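Local coordinates for protein annexin A8 (Homo sapiens, PDB 1W3W) that binds calcium and phospholipid membranes and acts as an anticoagulant, indirectly inhibiting the thromboplastin-specific complex of the blood coagulation cascade, at residues G153-E156 with R157-C161; S141-E144 with E145-A149; S234-H237 with G238-E242; S172-P176 with A177-Q181. All coordinates share one frame; numbering follows the deposited sequence.

Interaction 1: residues G153-E156 with R157-C161; sequences GYLE and RILVC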
loop_
_atom_site.group_PDB
_atom_site.type_symbol
_atom_site.label_atom_id
_atom_site.label_comp_id
_atom_site.label_asym_id
_atom_site.label_seq_id
_atom_site.Cartn_x
_atom_site.Cartn_y
_atom_site.Cartn_z
ATOM N N GLY A 153 17.304 14.164 -5.339
ATOM C CA GLY A 153 17.079 14.237 -6.770
ATOM C C GLY A 153 15.611 14.365 -7.119
ATOM O O GLY A 153 14.833 14.951 -6.373
ATOM N N TYR A 154 15.238 13.816 -8.266
ATOM C CA TYR A 154 13.888 13.960 -8.780
ATOM C C TYR A 154 12.914 13.049 -8.025
ATOM O O TYR A 154 11.745 13.370 -7.918
ATOM C CB TYR A 154 13.864 13.692 -10.289
ATOM C CG TYR A 154 14.506 14.813 -11.080
ATOM C CD1 TYR A 154 14.083 16.130 -10.911
ATOM C CD2 TYR A 154 15.553 14.568 -11.963
ATOM C CE1 TYR A 154 14.672 17.177 -11.611
ATOM C CE2 TYR A 154 16.153 15.612 -12.676
ATOM C CZ TYR A 154 15.704 16.916 -12.491
ATOM O OH TYR A 154 16.268 17.971 -13.180
ATOM N N LEU A 155 13.407 11.934 -7.489
ATOM C CA LEU A 155 12.578 11.048 -6.674
ATOM C C LEU A 155 12.045 11.826 -5.484
ATOM O O LEU A 155 10.858 11.785 -5.211
ATOM C CB LEU A 155 13.363 9.839 -6.177
ATOM C CG LEU A 155 12.537 8.920 -5.266
ATOM C CD1 LEU A 155 11.471 8.204 -6.073
ATOM C CD2 LEU A 155 13.423 7.937 -4.549
ATOM N N GLU A 156 12.939 12.540 -4.799
ATOM C CA GLU A 156 12.574 13.408 -3.684
ATOM C C GLU A 156 11.497 14.417 -4.043
ATOM O O GLU A 156 10.572 14.650 -3.260
ATOM C CB GLU A 156 13.803 14.162 -3.177
ATOM C CG GLU A 156 13.592 14.882 -1.857
ATOM C CD GLU A 156 13.004 16.271 -1.997
ATOM O OE1 GLU A 156 13.147 16.915 -3.055
ATOM O OE2 GLU A 156 12.381 16.736 -1.032
ATOM N N ARG A 157 11.636 15.025 -5.218
ATOM C CA ARG A 157 10.691 16.017 -5.694
ATOM C C ARG A 157 9.293 15.437 -5.920
ATOM O O ARG A 157 8.315 16.033 -5.500
ATOM C CB ARG A 157 11.204 16.664 -6.988
ATOM C CG ARG A 157 12.524 17.452 -6.804
ATOM C CD ARG A 157 12.339 18.878 -6.297
ATOM N NE ARG A 157 12.943 19.853 -7.214
ATOM C CZ ARG A 157 13.347 21.083 -6.884
ATOM N NH1 ARG A 157 13.223 21.547 -5.638
ATOM N NH2 ARG A 157 13.882 21.863 -7.819
ATOM N N ILE A 158 9.188 14.289 -6.594
ATOM C CA ILE A 158 7.862 13.701 -6.822
ATOM C C ILE A 158 7.207 13.214 -5.518
ATOM O O ILE A 158 6.008 13.372 -5.337
ATOM C CB ILE A 158 7.877 12.588 -7.908
ATOM C CG1 ILE A 158 6.442 12.262 -8.334
ATOM C CG2 ILE A 158 8.586 11.334 -7.434
ATOM C CD1 ILE A 158 6.374 11.323 -9.511
ATOM N N LEU A 159 7.988 12.642 -4.611
ATOM C CA LEU A 159 7.444 12.133 -3.358
ATOM C C LEU A 159 6.910 13.269 -2.496
ATOM O O LEU A 159 5.799 13.194 -1.971
ATOM C CB LEU A 159 8.491 11.318 -2.602
ATOM C CG LEU A 159 8.944 10.027 -3.291
ATOM C CD1 LEU A 159 10.005 9.345 -2.487
ATOM C CD2 LEU A 159 7.779 9.073 -3.558
ATOM N N VAL A 160 7.698 14.332 -2.366
ATOM C CA VAL A 160 7.262 15.517 -1.644
ATOM C C VAL A 160 6.011 16.148 -2.274
ATOM O O VAL A 160 5.100 16.583 -1.570
ATOM C CB VAL A 160 8.431 16.545 -1.535
ATOM C CG1 VAL A 160 7.919 17.965 -1.364
ATOM C CG2 VAL A 160 9.326 16.157 -0.377
ATOM N N CYS A 161 5.962 16.179 -3.595
ATOM C CA CYS A 161 4.797 16.702 -4.304
ATOM C C CYS A 161 3.537 15.879 -4.032
ATOM O O CYS A 161 2.466 16.444 -3.859
ATOM C CB CYS A 161 5.071 16.763 -5.801
ATOM S SG CYS A 161 3.745 17.567 -6.735
#
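Leu155 with Leu159, and Glu156 with Val160, are i/i+4 pairs on helix 153-163, the last helix of the second annexin repeat. The backbone beneath them is regular alpha helix: Ile158 N bonds to Tyr154 O at 3.0 Å and Val160 N to Glu156 O at the same length, while the first-turn bond from Arg157 N to Gly153 O is weak at 3.4 Å. On the buried side, Leu155 CG lies 3.8 Å from Leu159 CD1, the two side chains crossing at a slant. Ile158 CG2 comes within 3.2 Å of Leu155 O, a tight fit of methyl against carbonyl. Glu156 sends CG away from its backbone N (chi1 -169°) and then bends at CG (chi2 -86°), which folds the carboxylate along the helix and puts OE2 3.2 Å from Val160 CG2. Its other oxygen, OE1, stays 5.1 Å from Arg157 NE, opposite charges near each other but not paired. With an alanine in place of Glu156, Val160 CG2 would probably lose part of its cover, and Arg157 the nearby negative charge. Leu155 and Leu159 pack on helix 113-122, Val160 on helix 143-150, and Tyr154 and Ile158 on helix 198-207, to which the disulfide between Cys161 and Cys206 also ties this helix.

Interaction 2: residues S141-E144 with E145-A149; sequences SSLE and EDIQA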
loop_
_atom_site.group_PDB
_atom_site.type_symbol
_atom_site.label_atom_id
_atom_site.label_comp_id
_atom_site.label_asym_id
_atom_site.label_seq_id
_atom_site.Cartn_x
_atom_site.Cartn_y
_atom_site.Cartn_z
ATOM N N SER A 141 8.393 13.252 14.279
ATOM C CA SER A 141 8.911 14.071 13.181
ATOM C C SER A 141 7.900 14.110 12.044
ATOM O O SER A 141 7.007 13.266 11.951
ATOM C CB SER A 141 10.245 13.538 12.658
ATOM O OG SER A 141 10.182 12.144 12.414
ATOM N N SER A 142 8.047 15.102 11.183
ATOM C CA SER A 142 7.147 15.262 10.060
ATOM C C SER A 142 7.547 14.267 8.964
ATOM O O SER A 142 8.733 14.080 8.697
ATOM C CB SER A 142 7.188 16.705 9.558
ATOM O OG SER A 142 7.262 16.758 8.154
ATOM N N LEU A 143 6.555 13.639 8.335
ATOM C CA LEU A 143 6.814 12.666 7.273
ATOM C C LEU A 143 7.515 13.350 6.105
ATOM O O LEU A 143 8.484 12.843 5.562
ATOM C CB LEU A 143 5.509 11.998 6.808
ATOM C CG LEU A 143 5.613 11.025 5.628
ATOM C CD1 LEU A 143 6.636 9.946 5.913
ATOM C CD2 LEU A 143 4.257 10.414 5.283
ATOM N N GLU A 144 7.030 14.529 5.743
ATOM C CA GLU A 144 7.600 15.289 4.643
ATOM C C GLU A 144 9.082 15.651 4.894
ATOM O O GLU A 144 9.908 15.579 3.989
ATOM C CB GLU A 144 6.731 16.530 4.400
ATOM C CG GLU A 144 7.472 17.783 3.980
ATOM C CD GLU A 144 6.557 18.771 3.296
ATOM O OE1 GLU A 144 7.042 19.468 2.387
ATOM O OE2 GLU A 144 5.358 18.832 3.649
ATOM N N GLU A 145 9.413 16.012 6.131
ATOM C CA GLU A 145 10.796 16.352 6.495
ATOM C C GLU A 145 11.726 15.148 6.467
ATOM O O GLU A 145 12.874 15.271 6.064
ATOM C CB GLU A 145 10.849 16.989 7.886
ATOM C CG GLU A 145 10.600 18.488 7.857
ATOM C CD GLU A 145 10.731 19.135 9.222
ATOM O OE1 GLU A 145 11.566 18.672 10.037
ATOM O OE2 GLU A 145 9.995 20.111 9.474
ATOM N N ASP A 146 11.232 13.989 6.896
ATOM C CA ASP A 146 12.016 12.753 6.860
ATOM C C ASP A 146 12.284 12.321 5.429
ATOM O O ASP A 146 13.401 11.919 5.110
ATOM C CB ASP A 146 11.328 11.628 7.633
ATOM C CG ASP A 146 11.499 11.758 9.137
ATOM O OD1 ASP A 146 12.253 12.648 9.586
ATOM O OD2 ASP A 146 10.923 11.022 9.956
ATOM N N ILE A 147 11.273 12.427 4.564
ATOM C CA ILE A 147 11.449 12.089 3.155
ATOM C C ILE A 147 12.461 13.044 2.496
ATOM O O ILE A 147 13.335 12.597 1.757
ATOM C CB ILE A 147 10.087 12.061 2.399
ATOM C CG1 ILE A 147 9.347 10.763 2.729
ATOM C CG2 ILE A 147 10.294 12.196 0.870
ATOM C CD1 ILE A 147 7.898 10.767 2.353
ATOM N N GLN A 148 12.351 14.337 2.795
ATOM C CA GLN A 148 13.295 15.349 2.300
ATOM C C GLN A 148 14.743 15.027 2.656
ATOM O O GLN A 148 15.640 15.218 1.840
ATOM C CB GLN A 148 12.966 16.731 2.870
ATOM C CG GLN A 148 11.945 17.522 2.075
ATOM C CD GLN A 148 11.563 18.836 2.749
ATOM O OE1 GLN A 148 12.362 19.354 3.570
ATOM N NE2 GLN A 148 10.462 19.353 2.454
ATOM N N ALA A 149 14.968 14.551 3.876
ATOM C CA ALA A 149 16.314 14.268 4.352
ATOM C C ALA A 149 16.843 12.938 3.818
ATOM O O ALA A 149 18.037 12.794 3.587
ATOM C CB ALA A 149 16.346 14.273 5.869
#
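Ser141 and Ser142 meet Asp146 and Glu145 in a polar N-terminal cap, where the chain enters helix 143-150 of the second annexin repeat. Ser142 is the N-cap residue: its OG accepts the backbone N-H of Glu145 at 3.0 Å in a fairly straight bond (162° at the hydrogen), and Glu145 CB rests 3.6 Å from the same hydroxyl oxygen. One residue earlier, Ser141 OG donates to Asp146 OD2 at 2.8 Å, arriving on the syn side but 29° out of the carboxylate plane. The torsions of both residues bring the groups together: Ser141 tucks OG between its backbone N and carbonyl carbon (chi1 49°), and Asp146 turns CG away from its own carbonyl carbon, back toward the start of the helix. OD2 is gripped a second time by the hydroxyl of Tyr135, from helix 125-139. A leucine in place of Asp146 would probably leave the hydroxyls of Ser141 and Tyr135 without their shared acceptor and free the Ser141 side chain to turn. On the inner side Leu143 CD1 meets Ile147 CD1 at 3.9 Å, next to Met132 and Ile116 of neighbouring helices. Farther out, Glu144 and Gln148 run side by side, their flat ends almost perpendicular. Two hydroxyl partners on one oxygen, together with the positive end of the helix dipole, would be expected to favour the ionised form of Asp146 and to hold its carboxylate against rotation.

Interaction 3: residues S234-H237 with G238-E242; sequences SETH and GSLEE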
loop_
_atom_site.group_PDB
_atom_site.type_symbol
_atom_site.label_atom_id
_atom_site.label_comp_id
_atom_site.label_asym_id
_atom_site.label_seq_id
_atom_site.Cartn_x
_atom_site.Cartn_y
_atom_site.Cartn_z
ATOM N N SER A 234 11.054 4.805 -21.741
ATOM C CA SER A 234 12.185 5.139 -22.605
ATOM C C SER A 234 12.934 6.372 -22.112
ATOM O O SER A 234 14.116 6.512 -22.408
ATOM C CB SER A 234 11.737 5.325 -24.061
ATOM O OG SER A 234 11.055 6.542 -24.239
ATOM N N GLU A 235 12.271 7.235 -21.342
ATOM C CA GLU A 235 12.839 8.535 -20.932
ATOM C C GLU A 235 13.402 8.590 -19.510
ATOM O O GLU A 235 14.127 9.523 -19.171
ATOM C CB GLU A 235 11.794 9.642 -21.075
ATOM C CG GLU A 235 11.522 10.025 -22.519
ATOM C CD GLU A 235 10.184 10.717 -22.712
ATOM O OE1 GLU A 235 9.629 11.247 -21.726
ATOM O OE2 GLU A 235 9.688 10.738 -23.861
ATOM N N THR A 236 13.063 7.612 -18.674
ATOM C CA THR A 236 13.523 7.616 -17.285
ATOM C C THR A 236 14.018 6.237 -16.890
ATOM O O THR A 236 13.820 5.256 -17.607
ATOM C CB THR A 236 12.390 8.062 -16.321
ATOM O OG1 THR A 236 11.297 7.133 -16.389
ATOM C CG2 THR A 236 11.776 9.386 -16.756
ATOM N N HIS A 237 14.663 6.175 -15.735
ATOM C CA HIS A 237 15.137 4.909 -15.178
ATOM C C HIS A 237 15.054 4.888 -13.651
ATOM O O HIS A 237 14.845 5.920 -13.009
ATOM C CB HIS A 237 16.583 4.638 -15.628
ATOM C CG HIS A 237 17.541 5.736 -15.270
ATOM N ND1 HIS A 237 17.553 6.952 -15.919
ATOM C CD2 HIS A 237 18.514 5.800 -14.328
ATOM C CE1 HIS A 237 18.488 7.723 -15.386
ATOM N NE2 HIS A 237 19.085 7.048 -14.418
ATOM N N GLY A 238 15.208 3.696 -13.090
ATOM C CA GLY A 238 15.356 3.522 -11.655
ATOM C C GLY A 238 14.105 3.849 -10.857
ATOM O O GLY A 238 12.984 3.563 -11.275
ATOM N N SER A 239 14.317 4.457 -9.699
ATOM C CA SER A 239 13.233 4.785 -8.784
ATOM C C SER A 239 12.273 5.825 -9.344
ATOM O O SER A 239 11.075 5.728 -9.116
ATOM C CB SER A 239 13.798 5.264 -7.450
ATOM O OG SER A 239 14.171 4.135 -6.683
ATOM N N LEU A 240 12.798 6.820 -10.060
ATOM C CA LEU A 240 11.946 7.837 -10.673
ATOM C C LEU A 240 10.961 7.194 -11.665
ATOM O O LEU A 240 9.783 7.517 -11.658
ATOM C CB LEU A 240 12.774 8.937 -11.361
ATOM C CG LEU A 240 11.946 10.089 -11.961
ATOM C CD1 LEU A 240 11.213 10.853 -10.862
ATOM C CD2 LEU A 240 12.809 11.042 -12.786
ATOM N N GLU A 241 11.451 6.270 -12.485
ATOM C CA GLU A 241 10.611 5.508 -13.409
ATOM C C GLU A 241 9.503 4.740 -12.678
ATOM O O GLU A 241 8.326 4.805 -13.069
ATOM C CB GLU A 241 11.459 4.523 -14.238
ATOM C CG GLU A 241 10.666 3.753 -15.301
ATOM C CD GLU A 241 11.426 2.592 -15.932
ATOM O OE1 GLU A 241 12.641 2.461 -15.693
ATOM O OE2 GLU A 241 10.802 1.790 -16.667
ATOM N N GLU A 242 9.888 4.019 -11.624
ATOM C CA GLU A 242 8.947 3.255 -10.800
ATOM C C GLU A 242 7.846 4.158 -10.262
ATOM O O GLU A 242 6.664 3.813 -10.333
ATOM C CB GLU A 242 9.678 2.563 -9.634
ATOM C CG GLU A 242 8.852 1.523 -8.869
ATOM C CD GLU A 242 9.647 0.828 -7.756
ATOM O OE1 GLU A 242 9.038 0.280 -6.803
ATOM O OE2 GLU A 242 10.894 0.838 -7.821
#
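Glu241 N donates to His237 O in the one hydrogen bond between the segments, a weak backbone link, long at 3.5 Å although nearly straight, at the turn from helix 228-235 into helix 238-252. Beside it Thr236 OG1 packs on Glu241, 3.4 Å from CB and 3.5 Å from CA, while its hydrogen bond goes to the carbonyl oxygen of Ile232, in the helix just ended. Thr236 is the first residue to leave helical geometry after helix 228-235, and its OG1 stands between backbone N and carbonyl carbon (chi1 62°), which lets one oxygen meet both helices. Its methyl, CG2, only grazes Leu240 CD2 at 4.4 Å. Glu241 has CG anti to its backbone N and runs out straight from there, across the threonine at a slant, until OE1 lies 3.5 Å from His237 CA. Gly238 follows at positive phi, a backbone shape that glycine adopts readily, and a side chain there would press on the carbonyl of His237. From here helix 238-252 proceeds with a firmer bond, Glu242 N to Gly238 O at 3.1 Å. Ser239 OG is hydrogen-bonded to Glu113 OE2 of the second annexin repeat. By its place in the repeat the loop probably corresponds to the one that follows Asp310, a calcium ligand, in the fourth. One weak backbone bond thus joins the segments, while the threonine hydroxyl is satisfied within the preceding helix and the aliphatic stem of Glu241 packs against its oxygen.

Interaction 4: residues S172-P176 with A177-Q181; sequences SFVDP and ALALQ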
loop_
_atom_site.group_PDB
_atom_site.type_symbol
_atom_site.label_atom_id
_atom_site.label_comp_id
_atom_site.label_asym_id
_atom_site.label_seq_id
_atom_site.Cartn_x
_atom_site.Cartn_y
_atom_site.Cartn_z
ATOM N N SER A 172 -16.185 15.882 -12.323
ATOM C CA SER A 172 -16.092 15.143 -13.585
ATOM C C SER A 172 -15.704 16.092 -14.723
ATOM O O SER A 172 -15.448 15.650 -15.845
ATOM C CB SER A 172 -17.413 14.428 -13.909
ATOM O OG SER A 172 -18.486 15.349 -14.008
ATOM N N PHE A 173 -15.651 17.390 -14.419
ATOM C CA PHE A 173 -15.309 18.414 -15.410
ATOM C C PHE A 173 -13.799 18.608 -15.571
ATOM O O PHE A 173 -13.092 19.010 -14.646
ATOM C CB PHE A 173 -15.975 19.753 -15.069
ATOM C CG PHE A 173 -17.362 19.890 -15.628
ATOM C CD1 PHE A 173 -18.461 19.441 -14.906
ATOM C CD2 PHE A 173 -17.566 20.462 -16.882
ATOM C CE1 PHE A 173 -19.748 19.567 -15.416
ATOM C CE2 PHE A 173 -18.842 20.583 -17.406
ATOM C CZ PHE A 173 -19.938 20.140 -16.670
ATOM N N VAL A 174 -13.332 18.329 -16.775
ATOM C CA VAL A 174 -11.953 18.534 -17.149
ATOM C C VAL A 174 -11.913 19.758 -18.061
ATOM O O VAL A 174 -12.758 19.935 -18.928
ATOM C CB VAL A 174 -11.426 17.287 -17.880
ATOM C CG1 VAL A 174 -9.974 17.467 -18.319
ATOM C CG2 VAL A 174 -11.570 16.080 -16.982
ATOM N N ASP A 175 -10.920 20.597 -17.859
ATOM C CA ASP A 175 -10.670 21.723 -18.736
ATOM C C ASP A 175 -9.962 21.207 -19.995
ATOM O O ASP A 175 -8.806 20.834 -19.909
ATOM C CB ASP A 175 -9.779 22.713 -17.978
ATOM C CG ASP A 175 -9.501 23.984 -18.753
ATOM O OD1 ASP A 175 -9.575 23.987 -20.005
ATOM O OD2 ASP A 175 -9.165 25.030 -18.168
ATOM N N PRO A 176 -10.633 21.181 -21.154
ATOM C CA PRO A 176 -10.039 20.584 -22.349
ATOM C C PRO A 176 -8.820 21.341 -22.870
ATOM O O PRO A 176 -7.927 20.697 -23.435
ATOM C CB PRO A 176 -11.183 20.612 -23.374
ATOM C CG PRO A 176 -12.125 21.703 -22.892
ATOM C CD PRO A 176 -11.978 21.724 -21.424
ATOM N N ALA A 177 -8.789 22.665 -22.716
ATOM C CA ALA A 177 -7.633 23.445 -23.159
ATOM C C ALA A 177 -6.396 23.120 -22.330
ATOM O O ALA A 177 -5.291 23.017 -22.856
ATOM C CB ALA A 177 -7.931 24.946 -23.090
ATOM N N LEU A 178 -6.587 22.963 -21.027
ATOM C CA LEU A 178 -5.471 22.701 -20.141
ATOM C C LEU A 178 -4.984 21.261 -20.316
ATOM O O LEU A 178 -3.790 21.005 -20.261
ATOM C CB LEU A 178 -5.861 22.988 -18.689
ATOM C CG LEU A 178 -4.778 22.775 -17.629
ATOM C CD1 LEU A 178 -3.700 23.827 -17.738
ATOM C CD2 LEU A 178 -5.404 22.808 -16.237
ATOM N N ALA A 179 -5.907 20.338 -20.567
ATOM C CA ALA A 179 -5.551 18.942 -20.802
ATOM C C ALA A 179 -4.679 18.826 -22.042
ATOM O O ALA A 179 -3.682 18.109 -22.037
ATOM C CB ALA A 179 -6.817 18.082 -20.959
ATOM N N LEU A 180 -5.042 19.548 -23.096
ATOM C CA LEU A 180 -4.261 19.570 -24.326
ATOM C C LEU A 180 -2.889 20.200 -24.122
ATOM O O LEU A 180 -1.887 19.682 -24.623
ATOM C CB LEU A 180 -5.016 20.295 -25.454
ATOM C CG LEU A 180 -4.353 20.230 -26.834
ATOM C CD1 LEU A 180 -4.259 18.784 -27.332
ATOM C CD2 LEU A 180 -5.081 21.090 -27.856
ATOM N N GLN A 181 -2.843 21.306 -23.378
ATOM C CA GLN A 181 -1.577 21.947 -23.050
ATOM C C GLN A 181 -0.673 21.035 -22.208
ATOM O O GLN A 181 0.525 20.966 -22.441
ATOM C CB GLN A 181 -1.786 23.279 -22.328
ATOM C CG GLN A 181 -0.504 24.124 -22.261
ATOM C CD GLN A 181 0.125 24.377 -23.659
ATOM O OE1 GLN A 181 -0.544 24.904 -24.554
ATOM N NE2 GLN A 181 1.403 23.997 -23.835
#
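With chi1 at -177°, Asp175 carries its carboxylate opposite its own backbone N and forward over the start of helix 176-191, where it acts as the N-cap. OD1 takes two backbone N-H groups at once, from Ala177 N at 3.1 Å and from Leu178 N at 3.3 Å. Both bonds are weak, the first strongly bent at 124° and the second long but straighter, so the oxygen is shared between two donors of the first turn. The Asp175 and Leu178 side chains cross at about a right angle, Asp175 CG lying 3.8 Å from Leu178 CB. The main chain of the cap residue takes part as well: Asp175 O receives Ala179 N at 3.0 Å, nearly in line with the carbonyl, and a weaker, sharply angled approach from Leu178 N. Pro176 fills the first helical position, where a residue without an N-H costs no helical bond, and its own carbonyl accepts Leu180 N at 3.1 Å. Val174 and Ala179 occupy the positions of a hydrophobic staple, just before the cap and four residues beyond it. This surface turn leads the connecting loop after helix 153-163 into the third annexin repeat, and Val174, Leu178 and Ala179 lean on helix 210-224 through Thr211, His212 and Arg215. The staple itself is light, Val174 CG1 touching Ala179 CB at 4.2 Å.

Overall arrangement
Along the chain the order is interaction 2, interaction 1, interaction 4 and interaction 3. The first two belong to consecutive helices, 143-150 and 153-163, of the second repeat; their centres are 12 Å apart and Glu156 OE2 packs on Gln148 CG at 3.2 Å. Interaction 3, in the third repeat, has its centre 13 Å from that of interaction 1 and touches it through Tyr154 and Leu240, so helix 153-163 packs both within its own repeat and on the next. Interaction 4 opens the third repeat at the periphery, about 14 Å by nearest atoms from interaction 1. Together they follow this all-helical annexin fold across the boundary between two repeats.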